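Local coordinates for BH0493 protein (PDB 2QEE) that binds zinc and is probably a metal-dependent hydrolase or related enzyme of the amidohydrolase superfamily, at residues Val142-Asp147 and Ser165-Ala170; Phe149-Arg154 and Lys184-Asp189; Val224-Thr229 and Phe257-Gly262; Lys297-Met302 and Asn320-Gly325. All blocks are in the same frame, centred on the assembly; numbering follows the deposited sequence.

How the contacts relate
Contacts 1, 3 and 4 are parallel strand pairs, consistent with the beta/alpha barrel of the amidohydrolase superfamily. Each is closed by a crossover helix. Contacts 3 and 4 are joined directly, with centres about 11 Å apart: Met259 N probably donates to Leu299 O (2.8 Å). Contact 1 does not touch either of them, but all three approach the zinc ion. The side chain of Met260 lies about 4 Å from the zinc ion. That of Thr145 is about 5 Å from the zinc ion, and that of Phe324 about 8 Å. Contact 2 joins helix 151-158, the crossover helix of contact 1, to helix 180-189, away from the metal. Asp147 N probably donates to Glu153 OE2, linking contacts 1 and 2.

Contact 1: residues Val142-Asp147 and Ser165-Ala170; sequences VVMTND and SRFHAA
Val142 and Phe167 pair in parallel strands, joined by helix 151-158 in a beta-alpha-beta crossover. Val142 N donates to Arg166 O (2.8 Å), and Val142 O accepts from His168 N. Met144 N then donates to His168 O at 2.7 Å, almost straight. The packing is tight around Asn146 and Ala170. Asn146 N donates to Ala170 O, and Asn146 OD1 accepts from Ala170 N at 2.9 Å, in the plane of the amide carbonyl. CG of Asn146 stands beside its own backbone N (chi1 -58°), on the side of 165-170. Ala170 CB presses to 3.2 Å from Met144 O and also meets Val143 CG1. On the face of Val142 and Phe167 the two side chains lie alongside, with Val142 CG1 3.8 Å from Phe167 CD1. Met144 CG comes to the edge of that ring. Helix 126-136 packs on this face. The looser side is that of Arg166 and His168, both partly exposed. Arg166 leads away to a salt bridge with Asp131, and His168 NE2 is hydrogen-bonded to Asp141. Thr145 points away from 165-170 and touches the zinc ligands His28 and His30. At the edge of the imidazole, Val142 O is 3.6 Å from His168 CD2.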
loop_
_atom_site.group_PDB
_atom_site.type_symbol
_atom_site.label_atom_id
_atom_site.label_comp_id
_atom_site.label_asym_id
_atom_site.label_seq_id
_atom_site.Cartn_x
_atom_site.Cartn_y
_atom_site.Cartn_z
ATOM N N VAL C 142 -6.310 25.379 -18.742
ATOM C CA VAL C 142 -5.827 25.381 -17.367
ATOM C C VAL C 142 -6.993 25.772 -16.468
ATOM O O VAL C 142 -7.661 26.819 -16.711
ATOM C CB VAL C 142 -4.647 26.417 -17.217
ATOM C CG1 VAL C 142 -4.348 26.733 -15.744
ATOM C CG2 VAL C 142 -3.380 25.878 -17.899
ATOM N N VAL C 143 -7.285 24.950 -15.451
ATOM C CA VAL C 143 -8.265 25.362 -14.441
ATOM C C VAL C 143 -7.503 26.001 -13.305
ATOM O O VAL C 143 -6.553 25.407 -12.716
ATOM C CB VAL C 143 -9.172 24.235 -13.972
ATOM C CG1 VAL C 143 -10.146 24.746 -12.925
ATOM C CG2 VAL C 143 -9.977 23.623 -15.168
ATOM N N MET C 144 -7.944 27.216 -12.951
ATOM C CA MET C 144 -7.308 27.972 -11.881
ATOM C C MET C 144 -7.878 27.573 -10.530
ATOM O O MET C 144 -8.899 26.838 -10.446
ATOM C CB MET C 144 -7.606 29.498 -12.141
ATOM C CG MET C 144 -7.028 29.983 -13.494
ATOM S SD MET C 144 -7.329 31.829 -13.625
ATOM C CE MET C 144 -9.067 31.789 -13.933
ATOM N N THR C 145 -7.293 28.138 -9.462
ATOM C CA THR C 145 -7.892 28.124 -8.125
ATOM C C THR C 145 -8.167 29.610 -7.723
ATOM O O THR C 145 -7.217 30.363 -7.550
ATOM C CB THR C 145 -6.908 27.505 -7.126
ATOM O OG1 THR C 145 -6.795 26.095 -7.438
ATOM C CG2 THR C 145 -7.441 27.647 -5.718
ATOM N N ASN C 146 -9.447 29.967 -7.694
ATOM C CA ASN C 146 -9.851 31.376 -7.539
ATOM C C ASN C 146 -10.508 31.597 -6.187
ATOM O O ASN C 146 -11.604 31.082 -5.896
ATOM C CB ASN C 146 -10.770 31.734 -8.706
ATOM C CG ASN C 146 -10.084 31.502 -10.043
ATOM O OD1 ASN C 146 -10.441 30.580 -10.754
ATOM N ND2 ASN C 146 -9.042 32.289 -10.349
ATOM N N ASP C 147 -9.813 32.394 -5.381
ATOM C CA ASP C 147 -10.163 32.578 -3.980
ATOM C C ASP C 147 -10.659 34.011 -3.736
ATOM O O ASP C 147 -9.845 34.936 -3.692
ATOM C CB ASP C 147 -8.954 32.324 -3.103
ATOM C CG ASP C 147 -9.305 32.345 -1.625
ATOM O OD1 ASP C 147 -10.436 32.723 -1.272
ATOM O OD2 ASP C 147 -8.462 31.921 -0.820
ATOM N N SER C 165 -9.153 32.664 -22.830
ATOM C CA SER C 165 -10.071 31.570 -23.114
ATOM C C SER C 165 -9.436 30.243 -22.685
ATOM O O SER C 165 -10.136 29.239 -22.569
ATOM C CB SER C 165 -10.336 31.501 -24.633
ATOM O OG SER C 165 -9.102 31.486 -25.330
ATOM N N ARG C 166 -8.130 30.278 -22.488
ATOM C CA ARG C 166 -7.325 29.049 -22.116
ATOM C C ARG C 166 -7.395 28.750 -20.621
ATOM O O ARG C 166 -7.039 27.641 -20.184
ATOM C CB ARG C 166 -5.872 29.213 -22.495
ATOM C CG ARG C 166 -5.631 29.367 -23.985
ATOM C CD ARG C 166 -4.193 29.757 -24.293
ATOM N NE ARG C 166 -3.825 31.012 -23.673
ATOM C CZ ARG C 166 -2.631 31.592 -23.795
ATOM N NH1 ARG C 166 -1.658 31.033 -24.520
ATOM N NH2 ARG C 166 -2.419 32.743 -23.177
ATOM N N PHE C 167 -7.887 29.728 -19.850
ATOM C CA PHE C 167 -7.895 29.666 -18.370
ATOM C C PHE C 167 -9.308 29.676 -17.871
ATOM O O PHE C 167 -10.157 30.501 -18.286
ATOM C CB PHE C 167 -7.107 30.835 -17.751
ATOM C CG PHE C 167 -5.638 30.758 -17.978
ATOM C CD1 PHE C 167 -4.797 30.303 -16.938
ATOM C CD2 PHE C 167 -5.076 31.137 -19.187
ATOM C CE1 PHE C 167 -3.432 30.201 -17.103
ATOM C CE2 PHE C 167 -3.692 31.074 -19.394
ATOM C CZ PHE C 167 -2.845 30.558 -18.370
ATOM N N HIS C 168 -9.598 28.736 -16.996
ATOM C CA HIS C 168 -10.929 28.559 -16.511
ATOM C C HIS C 168 -10.956 28.740 -15.004
ATOM O O HIS C 168 -10.014 28.399 -14.318
ATOM C CB HIS C 168 -11.512 27.190 -16.877
ATOM C CG HIS C 168 -11.373 26.869 -18.341
ATOM N ND1 HIS C 168 -12.389 27.091 -19.251
ATOM C CD2 HIS C 168 -10.321 26.405 -19.056
ATOM C CE1 HIS C 168 -11.979 26.733 -20.461
ATOM N NE2 HIS C 168 -10.721 26.326 -20.373
ATOM N N ALA C 169 -12.041 29.310 -14.505
ATOM C CA ALA C 169 -12.171 29.563 -13.049
ATOM C C ALA C 169 -12.640 28.357 -12.266
ATOM O O ALA C 169 -13.477 27.564 -12.728
ATOM C CB ALA C 169 -13.171 30.738 -12.789
ATOM N N ALA C 170 -12.191 28.281 -11.008
ATOM C CA ALA C 170 -12.802 27.372 -10.059
ATOM C C ALA C 170 -12.879 28.095 -8.712
ATOM O O ALA C 170 -11.898 28.707 -8.323
ATOM C CB ALA C 170 -11.964 26.060 -9.891
#

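Contact 2: residues Phe149-Arg154 and Lys184-Asp189; sequences FDDNER and KHRLRD
A salt-bridge network of Asp151, Arg154 and Arg186 ties the start of helix 151-158 to helix 180-189. Asp150 is the N-cap of the first helix, and its side chain makes a weak capping bond to Glu153 N. Arg186 reaches across with both terminal nitrogens. NH1 donates to Phe149 O at 2.7 Å, on a lone pair of that carbonyl. NH2 donates to Asp151 OD1 at a short 2.5 Å, on the syn lone pair and in the guanidinium plane. The carboxylate and this guanidinium are turned 70° apart. Arg154 holds the same oxygen end-on: its NH2 is 2.8 Å from Asp151 OD1, coming from above the carboxylate plane, and its NH1 is 3.1 Å away on the anti lone pair. Beside the polar group, Phe149 CE1 meets Leu187 CD2 at 4.2 Å. Leu176 touches both of these side chains. An alanine at Arg186 would probably leave Phe149 O without this donor and Asp151 with Arg154 as its one remaining partner in the network. Arg186 NH2 and Arg154 NH2 are 3.7 Å apart, with their guanidinium planes nearly perpendicular. The one carboxylate oxygen takes three N-H groups from two arginines, and its charge probably offsets part of their mutual repulsion.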
loop_
_atom_site.group_PDB
_atom_site.type_symbol
_atom_site.label_atom_id
_atom_site.label_comp_id
_atom_site.label_asym_id
_atom_site.label_seq_id
_atom_site.Cartn_x
_atom_site.Cartn_y
_atom_site.Cartn_z
ATOM N N PHE C 149 -11.601 35.347 -1.228
ATOM C CA PHE C 149 -11.184 35.864 0.062
ATOM C C PHE C 149 -9.790 36.433 -0.028
ATOM O O PHE C 149 -9.338 37.162 0.862
ATOM C CB PHE C 149 -11.288 34.792 1.136
ATOM C CG PHE C 149 -12.680 34.329 1.338
ATOM C CD1 PHE C 149 -13.513 34.976 2.229
ATOM C CD2 PHE C 149 -13.176 33.254 0.620
ATOM C CE1 PHE C 149 -14.815 34.553 2.402
ATOM C CE2 PHE C 149 -14.496 32.828 0.781
ATOM C CZ PHE C 149 -15.307 33.498 1.673
ATOM N N ASP C 150 -9.081 36.136 -1.108
ATOM C CA ASP C 150 -7.773 36.748 -1.278
ATOM C C ASP C 150 -7.882 38.152 -1.916
ATOM O O ASP C 150 -8.265 38.311 -3.089
ATOM C CB ASP C 150 -6.786 35.872 -2.058
ATOM C CG ASP C 150 -5.372 36.469 -2.053
ATOM O OD1 ASP C 150 -4.554 36.108 -1.177
ATOM O OD2 ASP C 150 -5.071 37.348 -2.874
ATOM N N ASP C 151 -7.492 39.163 -1.142
ATOM C CA ASP C 151 -7.559 40.580 -1.595
ATOM C C ASP C 151 -6.895 40.845 -2.941
ATOM O O ASP C 151 -7.457 41.540 -3.796
ATOM C CB ASP C 151 -6.962 41.511 -0.526
ATOM C CG ASP C 151 -7.736 41.496 0.784
ATOM O OD1 ASP C 151 -8.882 40.988 0.855
ATOM O OD2 ASP C 151 -7.172 42.001 1.781
ATOM N N ASN C 152 -5.700 40.305 -3.129
ATOM C CA ASN C 152 -4.983 40.473 -4.373
ATOM C C ASN C 152 -5.550 39.713 -5.592
ATOM O O ASN C 152 -5.197 40.009 -6.738
ATOM C CB ASN C 152 -3.512 40.159 -4.191
ATOM C CG ASN C 152 -2.726 40.347 -5.474
ATOM O OD1 ASN C 152 -2.352 39.372 -6.116
ATOM N ND2 ASN C 152 -2.528 41.602 -5.890
ATOM N N GLU C 153 -6.424 38.749 -5.365
ATOM C CA GLU C 153 -7.113 38.150 -6.494
ATOM C C GLU C 153 -8.457 38.825 -6.697
ATOM O O GLU C 153 -8.886 39.051 -7.824
ATOM C CB GLU C 153 -7.353 36.654 -6.252
ATOM C CG GLU C 153 -6.126 35.768 -6.094
ATOM C CD GLU C 153 -6.548 34.319 -5.867
ATOM O OE1 GLU C 153 -5.861 33.623 -5.034
ATOM O OE2 GLU C 153 -7.593 33.924 -6.504
ATOM N N ARG C 154 -9.153 39.082 -5.591
ATOM C CA ARG C 154 -10.505 39.628 -5.627
ATOM C C ARG C 154 -10.562 40.910 -6.512
ATOM O O ARG C 154 -11.505 41.095 -7.286
ATOM C CB ARG C 154 -11.039 39.874 -4.194
ATOM C CG ARG C 154 -12.569 40.092 -4.162
ATOM C CD ARG C 154 -13.195 40.119 -2.743
ATOM N NE ARG C 154 -12.621 41.177 -1.938
ATOM C CZ ARG C 154 -11.562 41.007 -1.158
ATOM N NH1 ARG C 154 -10.979 39.813 -1.096
ATOM N NH2 ARG C 154 -11.090 42.019 -0.430
ATOM N N LYS C 184 -17.158 34.936 8.524
ATOM C CA LYS C 184 -18.483 35.533 8.572
ATOM C C LYS C 184 -18.438 37.068 8.694
ATOM O O LYS C 184 -19.292 37.780 8.152
ATOM C CB LYS C 184 -19.334 34.905 9.688
ATOM C CG LYS C 184 -18.898 35.217 11.101
ATOM C CD LYS C 184 -19.700 34.392 12.117
ATOM C CE LYS C 184 -21.175 34.730 12.085
ATOM N NZ LYS C 184 -22.008 34.000 13.084
ATOM N N HIS C 185 -17.421 37.570 9.363
ATOM C CA HIS C 185 -17.268 39.015 9.543
ATOM C C HIS C 185 -16.881 39.748 8.256
ATOM O O HIS C 185 -17.342 40.885 8.030
ATOM C CB HIS C 185 -16.306 39.303 10.690
ATOM C CG HIS C 185 -16.723 38.643 11.970
ATOM N ND1 HIS C 185 -17.891 38.971 12.626
ATOM C CD2 HIS C 185 -16.168 37.627 12.675
ATOM C CE1 HIS C 185 -18.027 38.204 13.694
ATOM N NE2 HIS C 185 -16.991 37.385 13.752
ATOM N N ARG C 186 -16.076 39.095 7.407
ATOM C CA ARG C 186 -15.788 39.621 6.059
ATOM C C ARG C 186 -17.048 39.639 5.185
ATOM O O ARG C 186 -17.329 40.637 4.520
ATOM C CB ARG C 186 -14.664 38.842 5.371
ATOM C CG ARG C 186 -13.381 38.789 6.158
ATOM C CD ARG C 186 -12.229 38.311 5.314
ATOM N NE ARG C 186 -11.717 39.390 4.469
ATOM C CZ ARG C 186 -10.853 39.219 3.469
ATOM N NH1 ARG C 186 -10.417 38.002 3.190
ATOM N NH2 ARG C 186 -10.423 40.268 2.751
ATOM N N LEU C 187 -17.827 38.564 5.200
ATOM C CA LEU C 187 -19.104 38.547 4.494
ATOM C C LEU C 187 -19.973 39.765 4.846
ATOM O O LEU C 187 -20.528 40.415 3.954
ATOM C CB LEU C 187 -19.926 37.298 4.818
ATOM C CG LEU C 187 -19.376 35.923 4.453
ATOM C CD1 LEU C 187 -20.516 34.947 4.471
ATOM C CD2 LEU C 187 -18.724 35.918 3.105
ATOM N N ARG C 188 -20.129 40.014 6.157
ATOM C CA ARG C 188 -20.776 41.252 6.654
ATOM C C ARG C 188 -20.194 42.540 6.053
ATOM O O ARG C 188 -20.938 43.376 5.531
ATOM C CB ARG C 188 -20.703 41.318 8.179
ATOM C CG ARG C 188 -21.453 40.242 8.846
ATOM C CD ARG C 188 -21.337 40.327 10.375
ATOM N NE ARG C 188 -22.320 39.442 10.993
ATOM C CZ ARG C 188 -22.161 38.855 12.176
ATOM N NH1 ARG C 188 -21.045 39.051 12.873
ATOM N NH2 ARG C 188 -23.115 38.060 12.649
ATOM N N ASP C 189 -18.883 42.699 6.109
ATOM C CA ASP C 189 -18.226 43.817 5.436
ATOM C C ASP C 189 -18.635 43.967 3.964
ATOM O O ASP C 189 -18.539 45.064 3.403
ATOM C CB ASP C 189 -16.715 43.645 5.471
ATOM C CG ASP C 189 -16.119 43.848 6.848
ATOM O OD1 ASP C 189 -16.856 43.952 7.860
ATOM O OD2 ASP C 189 -14.876 43.898 6.907
#

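Contact 3: residues Val224-Thr229 and Phe257-Gly262; sequences VSLPPT and FAMMIG
Val224 to Leu226 pair with Met259 to Ile261 as parallel strands, joined by helix 237-253 in a beta-alpha-beta crossover. The backbone bonds form a ladder. Val224 N donates to Ala258 O (2.9 Å), Met260 N to Val224 O, Leu226 N to Met260 O, and Gly262 N to Leu226 O at 2.7 Å. CA-H...O contacts supplement it; in the shortest, Ser225 CA is 3.1 Å from Met260 O.

Apolar contacts lie on the face of Val224 and Leu226. Val224 CG1 sits between the backbone N and the carbonyl carbon (chi1 65°), the crowded position, and meets Phe257 CZ at 3.5 Å. Leu226 CD1 touches Ile261 CG1 at 3.8 Å and also reaches Met259 CB. Beyond the strand, Pro228 CG rests 3.6 Å from Gly262 O. An alanine at Pro228 would probably leave a gap beside Gly262 O and let the backbone at this position turn more freely. Gly262 has a positive phi of 127°, where a CB would jam against the carbonyl O of Ile261.

On the other face, that of Ser225 and Met260, Met260 packs on the zinc ligand His28, near the metal. Helix 174-178 covers Val224, helix 237-253 touches Leu226 and Phe257, and strand 298-302 flanks the strand of Met259.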
loop_
_atom_site.group_PDB
_atom_site.type_symbol
_atom_site.label_atom_id
_atom_site.label_comp_id
_atom_site.label_asym_id
_atom_site.label_seq_id
_atom_site.Cartn_x
_atom_site.Cartn_y
_atom_site.Cartn_z
ATOM N N VAL C 224 -12.930 22.664 -2.111
ATOM C CA VAL C 224 -12.440 22.860 -0.726
ATOM C C VAL C 224 -11.423 21.766 -0.436
ATOM O O VAL C 224 -11.509 20.692 -1.059
ATOM C CB VAL C 224 -13.602 22.835 0.265
ATOM C CG1 VAL C 224 -14.305 21.428 0.333
ATOM C CG2 VAL C 224 -13.122 23.275 1.671
ATOM N N SER C 225 -10.443 22.093 0.408
ATOM C CA SER C 225 -9.531 21.094 0.964
ATOM C C SER C 225 -9.924 20.833 2.401
ATOM O O SER C 225 -10.321 21.773 3.156
ATOM C CB SER C 225 -8.065 21.508 0.857
ATOM O OG SER C 225 -7.761 22.621 1.682
ATOM N N LEU C 226 -9.797 19.575 2.797
ATOM C CA LEU C 226 -10.446 19.084 4.011
ATOM C C LEU C 226 -9.501 18.158 4.780
ATOM O O LEU C 226 -8.621 17.521 4.181
ATOM C CB LEU C 226 -11.702 18.331 3.643
ATOM C CG LEU C 226 -12.777 19.092 2.887
ATOM C CD1 LEU C 226 -13.727 18.031 2.399
ATOM C CD2 LEU C 226 -13.481 20.030 3.926
ATOM N N PRO C 227 -9.609 18.161 6.110
ATOM C CA PRO C 227 -8.680 17.435 7.001
ATOM C C PRO C 227 -8.972 15.950 7.017
ATOM O O PRO C 227 -10.042 15.535 6.601
ATOM C CB PRO C 227 -9.005 18.050 8.406
ATOM C CG PRO C 227 -10.433 18.427 8.318
ATOM C CD PRO C 227 -10.581 18.983 6.880
ATOM N N PRO C 228 -8.046 15.135 7.573
ATOM C CA PRO C 228 -8.271 13.691 7.688
ATOM C C PRO C 228 -9.503 13.329 8.518
ATOM O O PRO C 228 -10.084 12.250 8.328
ATOM C CB PRO C 228 -7.008 13.195 8.439
ATOM C CG PRO C 228 -5.955 14.292 8.106
ATOM C CD PRO C 228 -6.712 15.580 8.039
ATOM N N THR C 229 -9.889 14.245 9.409
ATOM C CA THR C 229 -11.047 14.059 10.278
ATOM C C THR C 229 -12.384 14.428 9.612
ATOM O O THR C 229 -13.429 14.350 10.249
ATOM C CB THR C 229 -10.875 14.950 11.548
ATOM O OG1 THR C 229 -10.521 16.286 11.155
ATOM C CG2 THR C 229 -9.741 14.392 12.410
ATOM N N PHE C 257 -18.962 19.737 -6.879
ATOM C CA PHE C 257 -18.232 20.113 -5.670
ATOM C C PHE C 257 -16.937 19.278 -5.608
ATOM O O PHE C 257 -17.020 18.036 -5.572
ATOM C CB PHE C 257 -19.112 19.751 -4.515
ATOM C CG PHE C 257 -18.563 20.152 -3.164
ATOM C CD1 PHE C 257 -17.663 21.192 -3.029
ATOM C CD2 PHE C 257 -18.988 19.462 -2.035
ATOM C CE1 PHE C 257 -17.195 21.533 -1.737
ATOM C CE2 PHE C 257 -18.519 19.814 -0.754
ATOM C CZ PHE C 257 -17.606 20.836 -0.642
ATOM N N ALA C 258 -15.802 19.945 -5.606
ATOM C CA ALA C 258 -14.524 19.243 -5.575
ATOM C C ALA C 258 -14.057 19.205 -4.136
ATOM O O ALA C 258 -13.878 20.269 -3.501
ATOM C CB ALA C 258 -13.492 19.934 -6.433
ATOM N N MET C 259 -13.731 18.015 -3.658
ATOM C CA MET C 259 -13.252 17.862 -2.296
ATOM C C MET C 259 -11.858 17.241 -2.349
ATOM O O MET C 259 -11.698 16.182 -2.926
ATOM C CB MET C 259 -14.165 16.949 -1.507
ATOM C CG MET C 259 -15.626 17.422 -1.445
ATOM S SD MET C 259 -16.681 16.429 -0.389
ATOM C CE MET C 259 -16.916 15.007 -1.385
ATOM N N MET C 260 -10.888 17.932 -1.779
ATOM C CA MET C 260 -9.512 17.452 -1.723
ATOM C C MET C 260 -9.243 17.107 -0.261
ATOM O O MET C 260 -9.089 18.014 0.548
ATOM C CB MET C 260 -8.600 18.551 -2.259
ATOM C CG MET C 260 -9.070 18.940 -3.693
ATOM S SD MET C 260 -7.958 20.070 -4.533
ATOM C CE MET C 260 -7.093 20.943 -3.262
ATOM N N ILE C 261 -9.224 15.805 0.064
ATOM C CA ILE C 261 -9.376 15.405 1.440
ATOM C C ILE C 261 -8.049 14.803 1.961
ATOM O O ILE C 261 -7.445 13.972 1.291
ATOM C CB ILE C 261 -10.481 14.354 1.556
ATOM C CG1 ILE C 261 -11.861 14.960 1.188
ATOM C CG2 ILE C 261 -10.511 13.778 3.011
ATOM C CD1 ILE C 261 -12.947 13.892 0.838
ATOM N N GLY C 262 -7.622 15.198 3.166
ATOM C CA GLY C 262 -6.529 14.460 3.841
ATOM C C GLY C 262 -5.368 15.336 4.300
ATOM O O GLY C 262 -4.414 14.818 4.896
#

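Contact 4: residues Lys297-Met302 and Asn320-Gly325; sequences KFLVTM and NLMIFG
Thr301 and Phe324 meet where two parallel strands end, in the beta-alpha-beta unit of strand 298-302, helix 308-317 and strand 321-323. Thr301 OG1 donates to Phe324 O at 2.6 Å. Thr301 CB lies over the ring face, 3.8 Å from the centroid of Phe324, a CH-pi contact. CG2 adds to this, 3.6 Å from Phe324 CZ. Phe324 CG stands between its own backbone N and carbonyl carbon (chi1 71°), and the ring lies against Thr301 and Leu299. Its edge meets the backbone carbon of Leu299.

Along the strands, Phe298 N donates to Asn320 O (2.8 Å), Met322 N to Phe298 O, Val300 N to Met322 O, and Phe324 N to Val300 O at 3.1 Å. On one face Val300 CG2 and Leu321 CD1 press to 3.3 Å, tighter than usual for carbons. On the other, Leu299 and Met322 lie alongside, with CD2 of Leu299 3.7 Å from CG of Met322.

Asn320 ND2 is hydrogen-bonded to Leu290 O and Asn296 O, and helix 308-317 packs on Val300, Leu321 and Ile323. Leu321 O accepts from Arg59 of the second subunit. The Phe324 ring meets His355 edge-to-face, and its side chain lies about 4 Å from that of the zinc ligand His28. Thr301 gives its hydroxyl proton to Phe324 O and turns CB and CG2 to the ring; together these probably help to hold the ring in place near the metal site.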
loop_
_atom_site.group_PDB
_atom_site.type_symbol
_atom_site.label_atom_id
_atom_site.label_comp_id
_atom_site.label_asym_id
_atom_site.label_seq_id
_atom_site.Cartn_x
_atom_site.Cartn_y
_atom_site.Cartn_z
ATOM N N LYS C 297 -22.966 16.433 -8.273
ATOM C CA LYS C 297 -21.700 15.793 -8.789
ATOM C C LYS C 297 -20.507 16.159 -7.897
ATOM O O LYS C 297 -20.376 17.310 -7.479
ATOM C CB LYS C 297 -21.444 16.280 -10.217
ATOM C CG LYS C 297 -22.506 15.648 -11.167
ATOM C CD LYS C 297 -22.215 15.889 -12.602
ATOM C CE LYS C 297 -22.549 17.297 -12.985
ATOM N NZ LYS C 297 -22.647 17.397 -14.494
ATOM N N PHE C 298 -19.604 15.179 -7.650
ATOM C CA PHE C 298 -18.514 15.405 -6.746
ATOM C C PHE C 298 -17.208 14.968 -7.416
ATOM O O PHE C 298 -17.139 13.845 -7.984
ATOM C CB PHE C 298 -18.710 14.546 -5.494
ATOM C CG PHE C 298 -19.980 14.858 -4.749
ATOM C CD1 PHE C 298 -19.933 15.792 -3.688
ATOM C CD2 PHE C 298 -21.203 14.280 -5.104
ATOM C CE1 PHE C 298 -21.100 16.107 -3.001
ATOM C CE2 PHE C 298 -22.391 14.615 -4.379
ATOM C CZ PHE C 298 -22.293 15.528 -3.339
ATOM N N LEU C 299 -16.225 15.853 -7.382
ATOM C CA LEU C 299 -14.872 15.511 -7.847
ATOM C C LEU C 299 -14.078 15.267 -6.583
ATOM O O LEU C 299 -14.119 16.104 -5.678
ATOM C CB LEU C 299 -14.289 16.691 -8.621
ATOM C CG LEU C 299 -14.819 16.867 -10.052
ATOM C CD1 LEU C 299 -14.616 18.387 -10.440
ATOM C CD2 LEU C 299 -14.026 15.975 -11.032
ATOM N N VAL C 300 -13.344 14.154 -6.481
ATOM C CA VAL C 300 -12.579 13.904 -5.229
ATOM C C VAL C 300 -11.184 13.450 -5.549
ATOM O O VAL C 300 -10.999 12.639 -6.472
ATOM C CB VAL C 300 -13.287 12.819 -4.391
ATOM C CG1 VAL C 300 -12.491 12.443 -3.053
ATOM C CG2 VAL C 300 -14.712 13.260 -3.990
ATOM N N THR C 301 -10.234 13.990 -4.813
ATOM C CA THR C 301 -8.867 13.470 -4.756
ATOM C C THR C 301 -8.500 13.369 -3.264
ATOM O O THR C 301 -8.987 14.187 -2.448
ATOM C CB THR C 301 -7.882 14.340 -5.572
ATOM O OG1 THR C 301 -6.686 13.598 -5.867
ATOM C CG2 THR C 301 -7.485 15.677 -4.880
ATOM N N MET C 302 -7.639 12.400 -2.916
ATOM C CA MET C 302 -7.344 12.185 -1.483
ATOM C C MET C 302 -5.853 12.147 -1.276
ATOM O O MET C 302 -5.105 11.768 -2.176
ATOM C CB MET C 302 -7.994 10.929 -0.903
ATOM C CG MET C 302 -9.535 11.023 -0.923
ATOM S SD MET C 302 -10.422 9.693 -0.205
ATOM C CE MET C 302 -10.322 10.256 1.571
ATOM N N ASN C 320 -21.961 9.565 -9.706
ATOM C CA ASN C 320 -21.831 10.971 -9.401
ATOM C C ASN C 320 -20.505 11.345 -8.695
ATOM O O ASN C 320 -20.268 12.514 -8.285
ATOM C CB ASN C 320 -23.073 11.500 -8.634
ATOM C CG ASN C 320 -23.288 10.842 -7.306
ATOM O OD1 ASN C 320 -22.945 9.666 -7.084
ATOM N ND2 ASN C 320 -23.940 11.593 -6.385
ATOM N N LEU C 321 -19.588 10.368 -8.645
ATOM C CA LEU C 321 -18.218 10.602 -8.199
ATOM C C LEU C 321 -17.289 10.514 -9.405
ATOM O O LEU C 321 -17.335 9.507 -10.156
ATOM C CB LEU C 321 -17.787 9.501 -7.196
ATOM C CG LEU C 321 -16.357 9.600 -6.695
ATOM C CD1 LEU C 321 -16.041 10.970 -6.042
ATOM C CD2 LEU C 321 -16.107 8.430 -5.733
ATOM N N MET C 322 -16.435 11.519 -9.547
ATOM C CA MET C 322 -15.359 11.465 -10.546
ATOM C C MET C 322 -14.115 11.640 -9.699
ATOM O O MET C 322 -13.954 12.636 -9.021
ATOM C CB MET C 322 -15.442 12.587 -11.592
ATOM C CG MET C 322 -14.267 12.661 -12.570
ATOM S SD MET C 322 -14.074 11.052 -13.416
ATOM C CE MET C 322 -15.495 11.089 -14.480
ATOM N N ILE C 323 -13.233 10.648 -9.711
ATOM C CA ILE C 323 -11.943 10.825 -8.990
ATOM C C ILE C 323 -10.887 11.382 -9.915
ATOM O O ILE C 323 -10.882 11.095 -11.151
ATOM C CB ILE C 323 -11.474 9.485 -8.314
ATOM C CG1 ILE C 323 -11.058 8.474 -9.350
ATOM C CG2 ILE C 323 -12.595 8.976 -7.370
ATOM C CD1 ILE C 323 -10.749 7.089 -8.650
ATOM N N PHE C 324 -9.973 12.191 -9.383
ATOM C CA PHE C 324 -8.997 12.864 -10.225
ATOM C C PHE C 324 -7.637 12.921 -9.559
ATOM O O PHE C 324 -7.574 13.138 -8.304
ATOM C CB PHE C 324 -9.453 14.277 -10.628
ATOM C CG PHE C 324 -9.443 15.280 -9.493
ATOM C CD1 PHE C 324 -8.342 16.145 -9.289
ATOM C CD2 PHE C 324 -10.555 15.380 -8.650
ATOM C CE1 PHE C 324 -8.357 17.102 -8.251
ATOM C CE2 PHE C 324 -10.592 16.353 -7.600
ATOM C CZ PHE C 324 -9.445 17.213 -7.426
ATOM N N GLY C 325 -6.613 12.640 -10.350
ATOM C CA GLY C 325 -5.247 13.084 -10.079
ATOM C C GLY C 325 -4.557 12.338 -8.931
ATOM O O GLY C 325 -5.136 11.542 -8.190
#